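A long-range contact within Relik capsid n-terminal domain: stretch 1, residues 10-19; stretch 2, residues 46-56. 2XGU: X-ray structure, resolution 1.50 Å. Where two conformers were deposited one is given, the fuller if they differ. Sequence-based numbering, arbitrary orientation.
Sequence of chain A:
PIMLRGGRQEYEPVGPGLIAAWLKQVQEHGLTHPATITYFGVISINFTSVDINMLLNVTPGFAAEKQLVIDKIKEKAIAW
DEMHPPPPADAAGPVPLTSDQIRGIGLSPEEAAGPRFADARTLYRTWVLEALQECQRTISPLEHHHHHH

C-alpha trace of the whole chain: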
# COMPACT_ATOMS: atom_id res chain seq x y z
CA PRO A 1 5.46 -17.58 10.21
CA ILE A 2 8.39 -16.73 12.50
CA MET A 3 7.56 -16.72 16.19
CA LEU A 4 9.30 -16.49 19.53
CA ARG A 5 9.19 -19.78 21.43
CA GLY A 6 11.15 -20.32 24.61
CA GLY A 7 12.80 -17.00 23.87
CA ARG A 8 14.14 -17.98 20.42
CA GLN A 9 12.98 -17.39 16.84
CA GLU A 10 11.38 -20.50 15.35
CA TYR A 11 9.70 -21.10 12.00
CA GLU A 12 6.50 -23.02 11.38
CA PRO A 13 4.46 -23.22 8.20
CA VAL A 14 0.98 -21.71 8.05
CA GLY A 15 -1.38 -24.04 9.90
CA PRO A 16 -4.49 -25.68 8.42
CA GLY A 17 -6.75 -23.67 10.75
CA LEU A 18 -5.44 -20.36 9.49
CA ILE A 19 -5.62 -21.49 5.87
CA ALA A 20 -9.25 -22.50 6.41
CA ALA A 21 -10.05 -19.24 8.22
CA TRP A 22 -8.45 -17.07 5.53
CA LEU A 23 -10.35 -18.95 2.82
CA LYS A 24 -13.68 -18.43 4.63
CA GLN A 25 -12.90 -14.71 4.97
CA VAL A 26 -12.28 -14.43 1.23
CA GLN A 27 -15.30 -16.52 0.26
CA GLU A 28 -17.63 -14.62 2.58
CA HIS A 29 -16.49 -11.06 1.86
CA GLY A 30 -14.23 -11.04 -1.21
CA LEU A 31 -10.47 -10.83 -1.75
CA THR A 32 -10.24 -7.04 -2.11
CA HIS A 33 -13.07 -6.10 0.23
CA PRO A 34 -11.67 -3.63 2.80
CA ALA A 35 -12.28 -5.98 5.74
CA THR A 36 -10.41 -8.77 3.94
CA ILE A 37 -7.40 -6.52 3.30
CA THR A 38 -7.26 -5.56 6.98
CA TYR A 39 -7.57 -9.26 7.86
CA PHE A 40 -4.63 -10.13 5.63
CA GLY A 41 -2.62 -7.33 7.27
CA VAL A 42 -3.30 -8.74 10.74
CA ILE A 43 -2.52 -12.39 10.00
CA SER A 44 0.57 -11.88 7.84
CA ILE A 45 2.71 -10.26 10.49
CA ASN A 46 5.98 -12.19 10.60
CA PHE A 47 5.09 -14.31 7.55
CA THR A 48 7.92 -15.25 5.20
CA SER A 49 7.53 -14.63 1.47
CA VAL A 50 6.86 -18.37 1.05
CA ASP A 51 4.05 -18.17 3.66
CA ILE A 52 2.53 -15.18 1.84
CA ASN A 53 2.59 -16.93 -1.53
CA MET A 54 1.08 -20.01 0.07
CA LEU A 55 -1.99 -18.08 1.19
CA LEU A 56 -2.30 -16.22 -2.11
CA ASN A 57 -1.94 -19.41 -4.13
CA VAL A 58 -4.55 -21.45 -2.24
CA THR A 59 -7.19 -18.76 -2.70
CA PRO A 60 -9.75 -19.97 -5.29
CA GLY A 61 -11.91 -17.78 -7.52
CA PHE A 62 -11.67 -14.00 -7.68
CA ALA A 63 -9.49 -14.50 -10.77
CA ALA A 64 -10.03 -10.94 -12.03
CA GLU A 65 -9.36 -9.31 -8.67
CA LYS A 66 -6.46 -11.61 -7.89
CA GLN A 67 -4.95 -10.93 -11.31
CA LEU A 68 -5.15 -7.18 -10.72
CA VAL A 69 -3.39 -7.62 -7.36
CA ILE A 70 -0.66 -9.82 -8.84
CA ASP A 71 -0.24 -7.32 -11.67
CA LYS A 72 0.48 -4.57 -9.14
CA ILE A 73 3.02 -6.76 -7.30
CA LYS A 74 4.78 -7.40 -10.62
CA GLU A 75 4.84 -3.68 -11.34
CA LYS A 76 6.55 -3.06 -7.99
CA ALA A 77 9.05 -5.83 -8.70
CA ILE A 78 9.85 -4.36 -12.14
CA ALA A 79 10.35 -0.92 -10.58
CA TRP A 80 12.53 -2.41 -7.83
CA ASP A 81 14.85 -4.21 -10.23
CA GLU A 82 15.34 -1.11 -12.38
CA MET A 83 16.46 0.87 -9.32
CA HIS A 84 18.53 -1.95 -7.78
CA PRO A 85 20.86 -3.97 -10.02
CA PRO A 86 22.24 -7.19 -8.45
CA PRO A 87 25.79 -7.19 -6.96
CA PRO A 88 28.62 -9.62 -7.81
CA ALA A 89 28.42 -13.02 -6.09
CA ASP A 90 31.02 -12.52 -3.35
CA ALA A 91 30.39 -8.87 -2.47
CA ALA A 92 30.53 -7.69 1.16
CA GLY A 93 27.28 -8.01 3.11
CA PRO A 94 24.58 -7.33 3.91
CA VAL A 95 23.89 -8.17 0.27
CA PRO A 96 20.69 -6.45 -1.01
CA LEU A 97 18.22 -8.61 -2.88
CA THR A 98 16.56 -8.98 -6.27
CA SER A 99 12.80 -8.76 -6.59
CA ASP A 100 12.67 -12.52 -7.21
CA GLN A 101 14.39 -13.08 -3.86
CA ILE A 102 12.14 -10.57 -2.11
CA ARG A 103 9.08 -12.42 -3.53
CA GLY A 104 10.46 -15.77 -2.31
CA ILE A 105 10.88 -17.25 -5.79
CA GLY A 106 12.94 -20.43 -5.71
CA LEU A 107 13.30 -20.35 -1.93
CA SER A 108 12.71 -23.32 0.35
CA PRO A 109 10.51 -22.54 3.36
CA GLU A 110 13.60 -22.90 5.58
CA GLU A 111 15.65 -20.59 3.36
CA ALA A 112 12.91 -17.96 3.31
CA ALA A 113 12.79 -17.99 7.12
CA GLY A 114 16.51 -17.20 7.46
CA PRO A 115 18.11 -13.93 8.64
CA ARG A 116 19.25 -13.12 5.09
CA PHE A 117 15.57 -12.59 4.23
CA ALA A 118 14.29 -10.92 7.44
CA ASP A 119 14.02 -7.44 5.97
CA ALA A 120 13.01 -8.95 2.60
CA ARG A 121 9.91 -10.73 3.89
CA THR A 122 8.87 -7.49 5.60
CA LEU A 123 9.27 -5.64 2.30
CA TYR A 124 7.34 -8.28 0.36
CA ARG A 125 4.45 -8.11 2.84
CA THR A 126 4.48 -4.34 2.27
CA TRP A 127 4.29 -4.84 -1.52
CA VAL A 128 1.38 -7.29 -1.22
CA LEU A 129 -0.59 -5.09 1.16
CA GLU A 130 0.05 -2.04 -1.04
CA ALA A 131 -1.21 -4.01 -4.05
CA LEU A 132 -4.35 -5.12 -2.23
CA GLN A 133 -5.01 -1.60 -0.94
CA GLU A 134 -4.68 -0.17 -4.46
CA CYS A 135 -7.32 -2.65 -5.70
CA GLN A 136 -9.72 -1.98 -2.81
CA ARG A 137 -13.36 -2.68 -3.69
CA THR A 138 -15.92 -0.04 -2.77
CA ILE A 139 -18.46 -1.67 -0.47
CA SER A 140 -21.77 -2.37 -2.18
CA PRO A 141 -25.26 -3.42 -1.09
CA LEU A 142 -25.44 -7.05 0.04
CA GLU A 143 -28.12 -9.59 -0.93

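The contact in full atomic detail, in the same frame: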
# COMPACT_ATOMS: atom_id res chain seq x y z
N GLU A 10 11.64 -19.21 15.99
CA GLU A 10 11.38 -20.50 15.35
C GLU A 10 10.48 -20.30 14.14
O GLU A 10 9.68 -19.37 14.10
CB GLU A 10 10.70 -21.46 16.33
CG GLU A 10 11.49 -21.73 17.60
CD GLU A 10 12.68 -22.65 17.38
OE1 GLU A 10 13.02 -22.93 16.21
OE2 GLU A 10 13.28 -23.09 18.39
N TYR A 11 10.59 -21.17 13.15
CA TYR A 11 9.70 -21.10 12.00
C TYR A 11 8.72 -22.26 12.03
O TYR A 11 9.10 -23.40 12.34
CB TYR A 11 10.49 -21.15 10.68
CG TYR A 11 9.56 -21.29 9.49
CD1 TYR A 11 8.84 -20.19 9.03
CD2 TYR A 11 9.38 -22.51 8.84
CE1 TYR A 11 7.98 -20.29 7.95
CE2 TYR A 11 8.51 -22.62 7.74
CZ TYR A 11 7.82 -21.50 7.31
OH TYR A 11 6.94 -21.55 6.25
N GLU A 12 7.47 -21.98 11.69
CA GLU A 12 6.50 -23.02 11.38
C GLU A 12 5.67 -22.63 10.16
O GLU A 12 5.37 -21.46 9.95
CB GLU A 12 5.58 -23.29 12.58
CG GLU A 12 6.30 -23.72 13.85
CD GLU A 12 6.97 -25.08 13.74
OE1 GLU A 12 7.77 -25.43 14.64
OE2 GLU A 12 6.71 -25.80 12.75
N PRO A 13 5.30 -23.61 9.33
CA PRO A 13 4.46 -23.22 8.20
C PRO A 13 3.07 -22.76 8.64
O PRO A 13 2.67 -22.99 9.79
CB PRO A 13 4.35 -24.52 7.39
CG PRO A 13 4.61 -25.60 8.36
CD PRO A 13 5.59 -25.05 9.36
N VAL A 14 2.34 -22.12 7.73
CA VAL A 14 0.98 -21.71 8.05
C VAL A 14 0.17 -22.96 8.37
O VAL A 14 0.25 -23.96 7.65
CB VAL A 14 0.33 -20.91 6.91
CG1 VAL A 14 -1.09 -20.54 7.27
CG2 VAL A 14 1.15 -19.65 6.59
N GLY A 15 -0.59 -22.91 9.47
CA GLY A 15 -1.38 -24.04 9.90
C GLY A 15 -2.68 -24.20 9.14
O GLY A 15 -3.18 -23.25 8.54
N PRO A 16 -3.25 -25.41 9.16
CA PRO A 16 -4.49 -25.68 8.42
C PRO A 16 -5.68 -24.84 8.91
O PRO A 16 -6.55 -24.52 8.11
CB PRO A 16 -4.72 -27.18 8.64
CG PRO A 16 -3.98 -27.49 9.91
CD PRO A 16 -2.76 -26.62 9.84
N GLY A 17 -5.69 -24.50 10.19
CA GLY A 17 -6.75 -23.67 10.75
C GLY A 17 -6.74 -22.26 10.19
O GLY A 17 -7.79 -21.71 9.85
N LEU A 18 -5.55 -21.68 10.08
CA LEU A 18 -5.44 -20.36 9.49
C LEU A 18 -5.75 -20.36 8.00
O LEU A 18 -6.41 -19.45 7.50
CB LEU A 18 -4.07 -19.76 9.75
CG LEU A 18 -3.92 -18.33 9.21
CD1 LEU A 18 -5.01 -17.40 9.75
CD2 LEU A 18 -2.53 -17.81 9.57
N ILE A 19 -5.30 -21.39 7.29
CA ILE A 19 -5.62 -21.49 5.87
C ILE A 19 -7.13 -21.52 5.71
O ILE A 19 -7.70 -20.76 4.91
CB ILE A 19 -4.97 -22.73 5.24
CG1 ILE A 19 -3.45 -22.56 5.22
CG2 ILE A 19 -5.53 -22.96 3.83
CD1 ILE A 19 -2.70 -23.82 4.85
N ASN A 46 4.92 -11.21 10.40
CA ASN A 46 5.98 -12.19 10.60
C ASN A 46 5.95 -13.37 9.62
O ASN A 46 6.70 -14.33 9.77
CB ASN A 46 5.99 -12.69 12.05
CG ASN A 46 6.12 -11.56 13.05
OD1 ASN A 46 6.74 -10.54 12.77
ND2 ASN A 46 5.53 -11.74 14.22
N PHE A 47 5.08 -13.30 8.62
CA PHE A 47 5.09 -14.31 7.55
C PHE A 47 6.36 -14.19 6.72
O PHE A 47 6.84 -13.08 6.45
CB PHE A 47 3.90 -14.12 6.61
CG PHE A 47 2.65 -14.84 7.02
CD1 PHE A 47 2.39 -15.14 8.35
CD2 PHE A 47 1.72 -15.23 6.06
CE1 PHE A 47 1.22 -15.81 8.72
CE2 PHE A 47 0.56 -15.90 6.42
CZ PHE A 47 0.32 -16.19 7.74
N THR A 48 6.88 -15.32 6.23
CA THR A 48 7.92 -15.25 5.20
C THR A 48 7.26 -15.05 3.83
O THR A 48 6.03 -15.11 3.69
CB THR A 48 8.72 -16.56 5.14
OG1 THR A 48 7.90 -17.59 4.57
CG2 THR A 48 9.18 -16.98 6.53
N SER A 49 8.07 -14.79 2.81
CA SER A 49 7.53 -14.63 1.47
C SER A 49 6.88 -15.94 0.99
O SER A 49 5.87 -15.92 0.28
CB SER A 49 8.62 -14.13 0.52
OG SER A 49 9.14 -12.90 1.01
N VAL A 50 7.45 -17.07 1.39
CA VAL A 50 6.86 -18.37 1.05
C VAL A 50 5.47 -18.54 1.70
O VAL A 50 4.53 -19.02 1.05
CB VAL A 50 7.79 -19.53 1.43
CG1 VAL A 50 7.08 -20.87 1.26
CG2 VAL A 50 9.06 -19.49 0.56
N ASP A 51 5.34 -18.16 2.97
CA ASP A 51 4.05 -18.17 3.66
C ASP A 51 3.02 -17.30 2.92
O ASP A 51 1.86 -17.68 2.78
CB ASP A 51 4.20 -17.60 5.07
CG ASP A 51 5.07 -18.45 5.98
OD1 ASP A 51 5.18 -19.67 5.79
OD2 ASP A 51 5.65 -17.88 6.95
N ILE A 52 3.43 -16.10 2.50
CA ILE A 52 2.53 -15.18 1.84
C ILE A 52 2.04 -15.78 0.52
O ILE A 52 0.86 -15.72 0.20
CB ILE A 52 3.21 -13.83 1.61
CG1 ILE A 52 3.36 -13.10 2.95
CG2 ILE A 52 2.41 -12.98 0.59
CD1 ILE A 52 4.30 -11.91 2.90
N ASN A 53 2.96 -16.34 -0.25
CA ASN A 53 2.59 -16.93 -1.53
C ASN A 53 1.70 -18.14 -1.34
O ASN A 53 0.82 -18.39 -2.15
CB ASN A 53 3.84 -17.28 -2.33
CG ASN A 53 4.58 -16.03 -2.77
OD1 ASN A 53 3.97 -14.97 -2.89
ND2 ASN A 53 5.88 -16.14 -3.00
N MET A 54 1.90 -18.85 -0.24
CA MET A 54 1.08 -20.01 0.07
C MET A 54 -0.37 -19.56 0.19
O MET A 54 -1.29 -20.15 -0.41
CB MET A 54 1.58 -20.62 1.38
CG MET A 54 1.69 -22.10 1.39
SD MET A 54 0.03 -22.75 1.29
CE MET A 54 -0.83 -21.70 2.43
N LEU A 55 -0.62 -18.52 0.97
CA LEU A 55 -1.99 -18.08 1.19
C LEU A 55 -2.60 -17.50 -0.08
O LEU A 55 -3.79 -17.71 -0.35
CB LEU A 55 -2.10 -17.08 2.34
CG LEU A 55 -2.18 -17.66 3.76
CD1 LEU A 55 -2.57 -16.56 4.72
CD2 LEU A 55 -3.18 -18.79 3.84
N LEU A 56 -1.81 -16.76 -0.85
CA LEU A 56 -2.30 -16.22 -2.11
C LEU A 56 -2.66 -17.35 -3.06
O LEU A 56 -3.72 -17.34 -3.70
CB LEU A 56 -1.26 -15.31 -2.77
CG LEU A 56 -0.92 -13.98 -2.09
CD1 LEU A 56 0.17 -13.25 -2.86
CD2 LEU A 56 -2.16 -13.11 -1.96
O HOH W 1 3.39 -21.75 5.11

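Stretch 2 enters the contact through F47, in the loop just before its helix. Its CA-to-CB bond points sideways, but a long, flat side chain can still reach across, and the tip of the ring meets two aliphatic residues: CZ of F47 lies 3.7 Å from CG2 of V14 and 3.8 Å from CD2 of L18. The leucine methyl approaches the ring edge, near its plane.

T48 occupies the N-cap position, where threonine suits both its tasks. The hydroxyl accepts from the first turn of the helix, with OG1 of T48 3.1 Å from N of D51, while the methyl packs against tyrosine, CG2 of T48 being 3.8 Å from CE1 of Y11.

D51 is the polar centre of the contact. Its carboxylate returns the bond, OD2 of D51 accepting from N of T48 at 2.9 Å, nearly straight. The other oxygen accepts the phenolic proton in a short hydrogen bond, OH of Y11 to OD1 of D51 at 2.6 Å. A water adds a further link: it donates to OD1 of D51 and accepts from N of V14, both at 2.8 Å. A buried carboxylate needs such partners, and aspartate's two oxygens let it bind N of T48 with one and the tyrosine with the other. CB of D51 also lies 4.0 Å from CG2 of V14. I52, the next residue, points away.

One turn further along the helix, the contact becomes wholly apolar. M54 points toward stretch 1, and its flexible thioether chain brings CE of M54 to 3.7 Å from CD1 of I19. L55 starts sideways, yet its branched end comes nearer, placing CD2 of L55 4.0 Å from CG1 of I19 and, more loosely, 4.4 Å from CG1 of V14. V14 thus touches F47, D51 and L55, a compact, branched side chain that meets both the loop and the helix of stretch 2.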